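Local coordinates for extracellular solute-binding protein family 1 (Pseudothermotoga lettingae, PDB 5CI5), which probably captures a sugar such as tagatose outside the membrane and delivers it to an ABC transporter for uptake, at residues D137-E149 with D278-Y290. Numbering follows the deposited sequence.
Sequences DCRLLLYNKAMFE and DIAGKYSVALHPY. With T6T (alpha-D-tagatopyranose), chain C.
The ring of Y143 sets its edge against V285 C (CE1 to C 3.8 Å), with S284 O and A286 CB oblique to it; its CD2 lies 4.0 Å above one face of the F148 ring, offset toward the rim. With CG between the backbone N and the carbonyl carbon (chi1 67°), the Y143 ring runs across strand 283-286 and OH comes 3.7 Å from S284 CB. One water in the ring plane links that hydroxyl to V285 O, and OH also bonds to P155 O. A leucine in place of Y143 would probably leave P155 O without its hydroxyl partner and V285 O without its water-borne link. The H288 ring has P289 CD over one face and L140 C at its edge; ND1 bonds in plane to a lone pair of P289 O, and NE2 reaches Y182 OH. On the Y143 side of the sheet, L141 CD2 touches P289 CD at 4.0 Å. The other side, with L142, V285, Y283 and N144, is mainly apolar in the middle: L142 CD1 reaches Y283 CD2 and V285 CG1 beside helix 268-275, while Y283 OH bonds to E273 and N144 ND2 to N257. Paired N-H...O bonds join L141 to A286 and Y143 to S284, the straightest being Y143 N to S284 O (163°). Beyond them K145 N bonds to K282 O (2.9 Å), and a water donates to K282 O and N144 OD1, which caps the following helix through M147 N. At the other end D137 OD2 accepts from tagatose O1 and O3; R139 gives NH1 to O3, in plane at the guanidinium edge, and NH2 to O6. The whole is an antiparallel three-stranded sheet, 140-144 between 261-264 and 283-286, its middle strand following, after a break at R139, the strand that carries D137 of the sugar site in a periplasmic-binding-protein fold.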
ATOM      1  N   ASP A 137       3.227  -2.584  -5.750  1.00  7.57           N
ATOM      2  CA  ASP A 137       4.129  -1.569  -5.257  1.00  7.99           C
ATOM      3  C   ASP A 137       5.014  -2.162  -4.172  1.00  8.12           C
ATOM      4  O   ASP A 137       4.810  -3.297  -3.729  1.00  7.88           O
ATOM      5  CB  ASP A 137       3.345  -0.357  -4.703  1.00  7.17           C
ATOM      6  CG  ASP A 137       2.452  -0.710  -3.485  1.00 12.85           C
ATOM      7  OD1 ASP A 137       2.979  -1.292  -2.518  1.00 11.86           O
ATOM      8  OD2 ASP A 137       1.220  -0.402  -3.505  1.00  9.47           O
ATOM      9  N   CYS A 138       6.010  -1.387  -3.757  1.00  8.90           N
ATOM     10  CA  CYS A 138       6.666  -1.655  -2.482  1.00  8.85           C
ATOM     11  C   CYS A 138       6.895  -0.294  -1.855  1.00 10.15           C
ATOM     12  O   CYS A 138       6.791   0.744  -2.526  1.00  9.06           O
ATOM     13  CB  CYS A 138       7.972  -2.453  -2.637  1.00 10.26           C
ATOM     14  SG  CYS A 138       9.270  -1.664  -3.561  1.00 12.54           S
ATOM     15  N   ARG A 139       7.154  -0.292  -0.558  1.00  8.43           N
ATOM     16  CA  ARG A 139       7.254   0.975   0.162  1.00  6.66           C
ATOM     17  C   ARG A 139       8.680   1.402   0.385  1.00  8.63           C
ATOM     18  O   ARG A 139       9.578   0.596   0.678  1.00  7.93           O
ATOM     19  CB  ARG A 139       6.492   0.898   1.486  1.00  7.28           C
ATOM     20  CG  ARG A 139       5.066   1.401   1.354  1.00  5.66           C
ATOM     21  CD  ARG A 139       4.160   1.113   2.535  1.00  7.09           C
ATOM     22  NE  ARG A 139       2.948   1.934   2.432  1.00  7.28           N
ATOM     23  CZ  ARG A 139       1.897   1.653   1.669  1.00  7.25           C
ATOM     24  NH1 ARG A 139       1.868   0.531   0.960  1.00  8.37           N
ATOM     25  NH2 ARG A 139       0.857   2.492   1.629  1.00  8.02           N
ATOM     26  N   LEU A 140       8.846   2.703   0.213  1.00  7.38           N
ATOM     27  CA  LEU A 140      10.145   3.374   0.143  1.00  6.27           C
ATOM     28  C   LEU A 140      10.083   4.725   0.825  1.00  8.00           C
ATOM     29  O   LEU A 140       9.003   5.191   1.208  1.00  8.30           O
ATOM     30  CB  LEU A 140      10.575   3.564  -1.313  1.00  9.50           C
ATOM     31  CG  LEU A 140      10.669   2.311  -2.179  1.00 18.72           C
ATOM     32  CD1 LEU A 140      10.620   2.692  -3.645  1.00 20.55           C
ATOM     33  CD2 LEU A 140      11.937   1.565  -1.864  1.00 16.42           C
ATOM     34  N   LEU A 141      11.248   5.344   0.970  1.00  8.98           N
ATOM     35  CA  LEU A 141      11.292   6.758   1.309  1.00  9.65           C
ATOM     36  C   LEU A 141      10.938   7.559   0.058  1.00  8.65           C
ATOM     37  O   LEU A 141      11.593   7.425  -0.974  1.00 11.15           O
ATOM     38  CB  LEU A 141      12.661   7.151   1.827  1.00  7.55           C
ATOM     39  CG  LEU A 141      12.815   8.585   2.276  1.00  8.24           C
ATOM     40  CD1 LEU A 141      12.113   8.797   3.610  1.00 13.52           C
ATOM     41  CD2 LEU A 141      14.283   8.980   2.361  1.00 10.07           C
ATOM     42  N   LEU A 142       9.887   8.362   0.184  1.00  7.51           N
ATOM     43  CA  LEU A 142       9.512   9.402  -0.787  1.00  7.34           C
ATOM     44  C   LEU A 142      10.007  10.733  -0.265  1.00  6.64           C
ATOM     45  O   LEU A 142       9.769  11.046   0.893  1.00 10.28           O
ATOM     46  CB  LEU A 142       7.984   9.415  -0.953  1.00  8.61           C
ATOM     47  CG  LEU A 142       7.374  10.405  -1.938  1.00  8.90           C
ATOM     48  CD1 LEU A 142       7.682  10.024  -3.385  1.00 10.44           C
ATOM     49  CD2 LEU A 142       5.847  10.456  -1.718  1.00  8.97           C
ATOM     50  N   TYR A 143      10.717  11.508  -1.082  1.00  9.54           N
ATOM     51  CA  TYR A 143      11.261  12.748  -0.569  1.00 12.27           C
ATOM     52  C   TYR A 143      11.343  13.842  -1.617  1.00 11.86           C
ATOM     53  O   TYR A 143      11.352  13.585  -2.818  1.00 10.14           O
ATOM     54  CB  TYR A 143      12.644  12.483   0.059  1.00  8.72           C
ATOM     55  CG  TYR A 143      13.741  12.080  -0.906  1.00  8.99           C
ATOM     56  CD1 TYR A 143      13.894  10.746  -1.299  1.00 12.17           C
ATOM     57  CD2 TYR A 143      14.652  13.017  -1.394  1.00 13.62           C
ATOM     58  CE1 TYR A 143      14.894  10.369  -2.165  1.00 15.17           C
ATOM     59  CE2 TYR A 143      15.660  12.642  -2.268  1.00 18.12           C
ATOM     60  CZ  TYR A 143      15.782  11.322  -2.640  1.00 22.95           C
ATOM     61  OH  TYR A 143      16.778  10.938  -3.507  1.00 24.15           O
ATOM     62  N   ASN A 144      11.433  15.069  -1.102  1.00  9.21           N
ATOM     63  CA  ASN A 144      11.312  16.299  -1.857  1.00 10.62           C
ATOM     64  C   ASN A 144      12.700  16.903  -2.014  1.00 11.36           C
ATOM     65  O   ASN A 144      13.314  17.314  -1.035  1.00 11.71           O
ATOM     66  CB  ASN A 144      10.354  17.242  -1.110  1.00 10.46           C
ATOM     67  CG  ASN A 144      10.114  18.570  -1.829  1.00 13.92           C
ATOM     68  OD1 ASN A 144      11.041  19.203  -2.323  1.00 13.89           O
ATOM     69  ND2 ASN A 144       8.855  18.977  -1.900  1.00 12.87           N
ATOM     70  N   LYS A 145      13.183  16.972  -3.249  1.00  8.84           N
ATOM     71  CA  LYS A 145      14.541  17.419  -3.516  1.00 12.33           C
ATOM     72  C   LYS A 145      14.755  18.891  -3.181  1.00 13.83           C
ATOM     73  O   LYS A 145      15.798  19.264  -2.623  1.00 14.63           O
ATOM     74  CB  LYS A 145      14.875  17.172  -4.979  1.00 15.58           C
ATOM     75  CG  LYS A 145      15.129  15.705  -5.325  1.00 22.36           C
ATOM     76  CD  LYS A 145      15.451  15.593  -6.813  1.00 30.70           C
ATOM     77  CE  LYS A 145      16.378  14.446  -7.130  1.00 42.31           C
ATOM     78  NZ  LYS A 145      16.888  14.591  -8.529  1.00 45.43           N
ATOM     79  N   ALA A 146      13.765  19.713  -3.506  1.00 13.57           N
ATOM     80  CA  ALA A 146      13.893  21.150  -3.319  1.00 14.69           C
ATOM     81  C   ALA A 146      13.991  21.489  -1.847  1.00 13.29           C
ATOM     82  O   ALA A 146      14.680  22.435  -1.470  1.00 12.92           O
ATOM     83  CB  ALA A 146      12.719  21.878  -3.940  1.00 18.36           C
HETATM   84  N   MSE A 147      13.286  20.723  -1.016  1.00 12.44           N
HETATM   85  CA  MSE A 147      13.310  20.949   0.420  1.00 12.89           C
HETATM   86  C   MSE A 147      14.648  20.536   1.000  1.00 13.40           C
HETATM   87  O   MSE A 147      15.151  21.221   1.875  1.00 12.83           O
HETATM   88  CB  MSE A 147      12.164  20.220   1.107  1.00 11.25           C
HETATM   89  CG  MSE A 147      10.815  20.776   0.718  1.00 15.02           C
HETATM   90 SE   MSE A 147       9.366  19.928   1.666  0.68 11.73          SE
HETATM   91  CE  MSE A 147       9.606  20.775   3.390  1.00 10.95           C
ATOM     92  N   PHE A 148      15.244  19.451   0.505  1.00 10.08           N
ATOM     93  CA  PHE A 148      16.593  19.068   0.939  1.00 10.53           C
ATOM     94  C   PHE A 148      17.567  20.203   0.620  1.00 13.25           C
ATOM     95  O   PHE A 148      18.332  20.676   1.479  1.00 14.20           O
ATOM     96  CB  PHE A 148      17.029  17.758   0.261  1.00 11.25           C
ATOM     97  CG  PHE A 148      16.681  16.522   1.057  1.00 12.95           C
ATOM     98  CD1 PHE A 148      15.361  16.197   1.317  1.00 12.63           C
ATOM     99  CD2 PHE A 148      17.672  15.684   1.527  1.00 17.83           C
ATOM    100  CE1 PHE A 148      15.045  15.064   2.037  1.00 10.49           C
ATOM    101  CE2 PHE A 148      17.358  14.568   2.241  1.00 17.03           C
ATOM    102  CZ  PHE A 148      16.045  14.259   2.503  1.00 13.30           C
ATOM    103  N   GLU A 149      17.486  20.674  -0.614  1.00 12.01           N
ATOM    104  CA  GLU A 149      18.393  21.720  -1.068  1.00 14.02           C
ATOM    105  C   GLU A 149      18.247  22.978  -0.223  1.00 19.69           C
ATOM    106  O   GLU A 149      19.243  23.572   0.201  1.00 18.51           O
ATOM    107  CB  GLU A 149      18.149  22.021  -2.549  1.00 15.68           C
ATOM    108  CG  GLU A 149      19.133  23.037  -3.130  1.00 23.08           C
ATOM    109  CD  GLU A 149      18.862  23.378  -4.580  1.00 21.39           C
ATOM    110  OE1 GLU A 149      17.950  22.797  -5.207  1.00 27.54           O
ATOM    111  OE2 GLU A 149      19.570  24.256  -5.095  1.00 22.79           O
ATOM    112  N   ASP A 278       4.331  21.099 -11.207  1.00 21.17           N
ATOM    113  CA  ASP A 278       5.669  21.671 -11.168  1.00 32.80           C
ATOM    114  C   ASP A 278       6.635  20.825 -10.345  1.00 29.11           C
ATOM    115  O   ASP A 278       7.834  21.079 -10.369  1.00 25.33           O
ATOM    116  CB  ASP A 278       5.640  23.095 -10.601  1.00 45.16           C
ATOM    117  CG  ASP A 278       4.956  24.093 -11.532  1.00 55.79           C
ATOM    118  OD1 ASP A 278       5.018  23.910 -12.770  1.00 57.26           O
ATOM    119  OD2 ASP A 278       4.359  25.065 -11.018  1.00 58.53           O
ATOM    120  N   ILE A 279       6.130  19.826  -9.621  1.00 25.40           N
ATOM    121  CA  ILE A 279       7.014  18.980  -8.813  1.00 20.76           C
ATOM    122  C   ILE A 279       7.662  17.856  -9.609  1.00 21.89           C
ATOM    123  O   ILE A 279       8.579  17.188  -9.114  1.00 17.48           O
ATOM    124  CB  ILE A 279       6.267  18.384  -7.622  1.00 19.06           C
ATOM    125  CG1 ILE A 279       7.254  18.132  -6.474  1.00 23.62           C
ATOM    126  CG2 ILE A 279       5.521  17.079  -7.993  1.00 15.63           C
ATOM    127  CD1 ILE A 279       6.615  18.105  -5.157  1.00 32.86           C
ATOM    128  N   ALA A 280       7.216  17.635 -10.843  1.00 22.06           N
ATOM    129  CA  ALA A 280       7.850  16.614 -11.667  1.00 17.99           C
ATOM    130  C   ALA A 280       9.347  16.875 -11.707  1.00 22.49           C
ATOM    131  O   ALA A 280       9.782  18.016 -11.910  1.00 26.59           O
ATOM    132  CB  ALA A 280       7.260  16.601 -13.086  1.00 21.97           C
ATOM    133  N   GLY A 281      10.127  15.834 -11.450  1.00 24.55           N
ATOM    134  CA  GLY A 281      11.571  15.936 -11.426  1.00 26.80           C
ATOM    135  C   GLY A 281      12.161  16.497 -10.147  1.00 24.38           C
ATOM    136  O   GLY A 281      13.378  16.577 -10.019  1.00 29.04           O
ATOM    137  N   LYS A 282      11.313  16.881  -9.197  1.00 14.87           N
ATOM    138  CA  LYS A 282      11.786  17.521  -7.990  1.00 17.09           C
ATOM    139  C   LYS A 282      11.509  16.679  -6.739  1.00 12.96           C
ATOM    140  O   LYS A 282      11.552  17.176  -5.621  1.00 16.01           O
ATOM    141  CB  LYS A 282      11.150  18.895  -7.867  1.00 19.36           C
ATOM    142  CG  LYS A 282      11.390  19.780  -9.099  1.00 24.49           C
ATOM    143  CD  LYS A 282      10.783  21.162  -8.907  1.00 31.11           C
ATOM    144  CE  LYS A 282      11.066  22.067 -10.103  1.00 36.35           C
ATOM    145  NZ  LYS A 282      10.586  21.483 -11.400  1.00 40.19           N
ATOM    146  N   TYR A 283      11.236  15.401  -6.961  1.00 11.98           N
ATOM    147  CA  TYR A 283      11.023  14.449  -5.880  1.00 12.09           C
ATOM    148  C   TYR A 283      11.612  13.123  -6.310  1.00 12.35           C
ATOM    149  O   TYR A 283      11.798  12.873  -7.509  1.00 11.97           O
ATOM    150  CB  TYR A 283       9.531  14.301  -5.553  1.00 10.97           C
ATOM    151  CG  TYR A 283       8.765  13.494  -6.579  1.00 11.99           C
ATOM    152  CD1 TYR A 283       8.157  14.121  -7.670  1.00 11.97           C
ATOM    153  CD2 TYR A 283       8.644  12.104  -6.472  1.00 11.46           C
ATOM    154  CE1 TYR A 283       7.482  13.408  -8.607  1.00 12.68           C
ATOM    155  CE2 TYR A 283       7.962  11.380  -7.403  1.00 13.43           C
ATOM    156  CZ  TYR A 283       7.370  12.032  -8.470  1.00 14.59           C
ATOM    157  OH  TYR A 283       6.679  11.324  -9.424  1.00 15.55           O
ATOM    158  N   SER A 284      11.947  12.261  -5.344  1.00 10.28           N
ATOM    159  CA  SER A 284      12.415  10.929  -5.688  1.00 11.72           C
ATOM    160  C   SER A 284      12.065   9.903  -4.624  1.00 12.66           C
ATOM    161  O   SER A 284      11.308  10.199  -3.684  1.00 10.31           O
ATOM    162  CB  SER A 284      13.914  10.927  -5.905  1.00 18.78           C
ATOM    163  OG  SER A 284      14.249   9.768  -6.654  1.00 18.75           O
ATOM    164  N   VAL A 285      12.602   8.699  -4.798  1.00 10.05           N
ATOM    165  CA  VAL A 285      12.437   7.640  -3.831  1.00  9.99           C
ATOM    166  C   VAL A 285      13.787   7.017  -3.548  1.00 12.45           C
ATOM    167  O   VAL A 285      14.713   7.137  -4.338  1.00 13.14           O
ATOM    168  CB  VAL A 285      11.459   6.548  -4.323  1.00 12.89           C
ATOM    169  CG1 VAL A 285      10.068   7.117  -4.453  1.00 10.97           C
ATOM    170  CG2 VAL A 285      11.935   5.980  -5.659  1.00  9.89           C
ATOM    171  N   ALA A 286      13.890   6.352  -2.407  1.00 10.24           N
ATOM    172  CA  ALA A 286      15.085   5.630  -2.021  1.00  7.71           C
ATOM    173  C   ALA A 286      14.681   4.533  -1.075  1.00 10.03           C
ATOM    174  O   ALA A 286      13.618   4.604  -0.451  1.00  8.99           O
ATOM    175  CB  ALA A 286      16.094   6.545  -1.354  1.00 10.77           C
ATOM    176  N   LEU A 287      15.526   3.525  -0.945  1.00 10.09           N
ATOM    177  CA  LEU A 287      15.336   2.548   0.110  1.00  9.96           C
ATOM    178  C   LEU A 287      15.109   3.277   1.441  1.00  6.41           C
ATOM    179  O   LEU A 287      15.850   4.197   1.787  1.00 10.01           O
ATOM    180  CB  LEU A 287      16.556   1.641   0.200  1.00 11.54           C
ATOM    181  CG  LEU A 287      16.566   0.556   1.268  1.00  8.72           C
ATOM    182  CD1 LEU A 287      15.442  -0.454   1.068  1.00 10.55           C
ATOM    183  CD2 LEU A 287      17.915  -0.155   1.233  1.00 13.35           C
ATOM    184  N   HIS A 288      14.079   2.889   2.192  1.00  7.99           N
ATOM    185  CA  HIS A 288      13.820   3.619   3.411  1.00  8.32           C
ATOM    186  C   HIS A 288      15.016   3.436   4.358  1.00  7.57           C
ATOM    187  O   HIS A 288      15.585   2.335   4.471  1.00  8.90           O
ATOM    188  CB  HIS A 288      12.527   3.162   4.089  1.00  6.82           C
ATOM    189  CG  HIS A 288      12.022   4.103   5.147  1.00  7.98           C
ATOM    190  ND1 HIS A 288      12.526   4.126   6.428  1.00  7.06           N
ATOM    191  CD2 HIS A 288      11.032   5.026   5.114  1.00  6.26           C
ATOM    192  CE1 HIS A 288      11.869   5.026   7.140  1.00  7.93           C
ATOM    193  NE2 HIS A 288      10.968   5.604   6.355  1.00  8.05           N
ATOM    194  N   PRO A 289      15.422   4.519   5.026  1.00  9.49           N
ATOM    195  CA  PRO A 289      16.459   4.384   6.057  1.00  9.57           C
ATOM    196  C   PRO A 289      16.164   3.246   7.038  1.00  8.12           C
ATOM    197  O   PRO A 289      15.002   3.020   7.414  1.00  8.61           O
ATOM    198  CB  PRO A 289      16.417   5.743   6.764  1.00 10.09           C
ATOM    199  CG  PRO A 289      15.999   6.684   5.681  1.00 11.43           C
ATOM    200  CD  PRO A 289      14.985   5.919   4.869  1.00  8.56           C
ATOM    201  N   TYR A 290      17.213   2.539   7.446  1.00  8.50           N
ATOM    202  CA  TYR A 290      17.032   1.371   8.301  1.00  7.61           C
ATOM    203  C   TYR A 290      18.083   1.341   9.413  1.00 10.86           C
ATOM    204  O   TYR A 290      19.014   2.166   9.454  1.00 11.83           O
ATOM    205  CB  TYR A 290      17.050   0.083   7.455  1.00  9.09           C
ATOM    206  CG  TYR A 290      18.357  -0.196   6.742  1.00 10.11           C
ATOM    207  CD1 TYR A 290      19.361  -0.931   7.351  1.00 13.96           C
ATOM    208  CD2 TYR A 290      18.573   0.259   5.459  1.00 11.97           C
ATOM    209  CE1 TYR A 290      20.554  -1.196   6.691  1.00 18.25           C
ATOM    210  CE2 TYR A 290      19.757   0.002   4.795  1.00 15.17           C
ATOM    211  CZ  TYR A 290      20.743  -0.732   5.420  1.00 23.31           C
ATOM    212  OH  TYR A 290      21.919  -0.994   4.762  1.00 27.46           O
TER
HETATM  213  O3  T6T C 501       0.159  -0.469  -1.031  1.00  7.87           O
HETATM  214  C3  T6T C 501      -1.232  -0.342  -1.308  1.00  7.35           C
HETATM  215  C4  T6T C 501      -2.010  -1.195  -0.306  1.00  6.93           C
HETATM  216  O4  T6T C 501      -1.524  -2.544  -0.331  1.00  7.46           O
HETATM  217  C5  T6T C 501      -1.838  -0.581   1.066  1.00  6.51           C
HETATM  218  O5  T6T C 501      -2.558  -1.338   2.041  1.00  8.17           O
HETATM  219  C6  T6T C 501      -2.296   0.874   1.055  1.00  6.41           C
HETATM  220  O6  T6T C 501      -1.516   1.599   0.105  1.00  8.35           O
HETATM  221  C2  T6T C 501      -1.628   1.098  -1.230  1.00  5.91           C
HETATM  222  O2  T6T C 501      -2.980   1.247  -1.680  1.00  7.34           O
HETATM  223  C1  T6T C 501      -0.721   1.978  -2.117  1.00  8.87           C
HETATM  224  O1  T6T C 501      -0.670   1.572  -3.436  1.00  8.76           O
HETATM  225  O   HOH W   1      12.166   0.680   1.630  1.00  8.16           O
HETATM  226  O   HOH W   2      17.212   8.322  -4.413  1.00 22.81           O
HETATM  227  O   HOH W   3      10.825  19.611  -4.892  1.00 35.66           O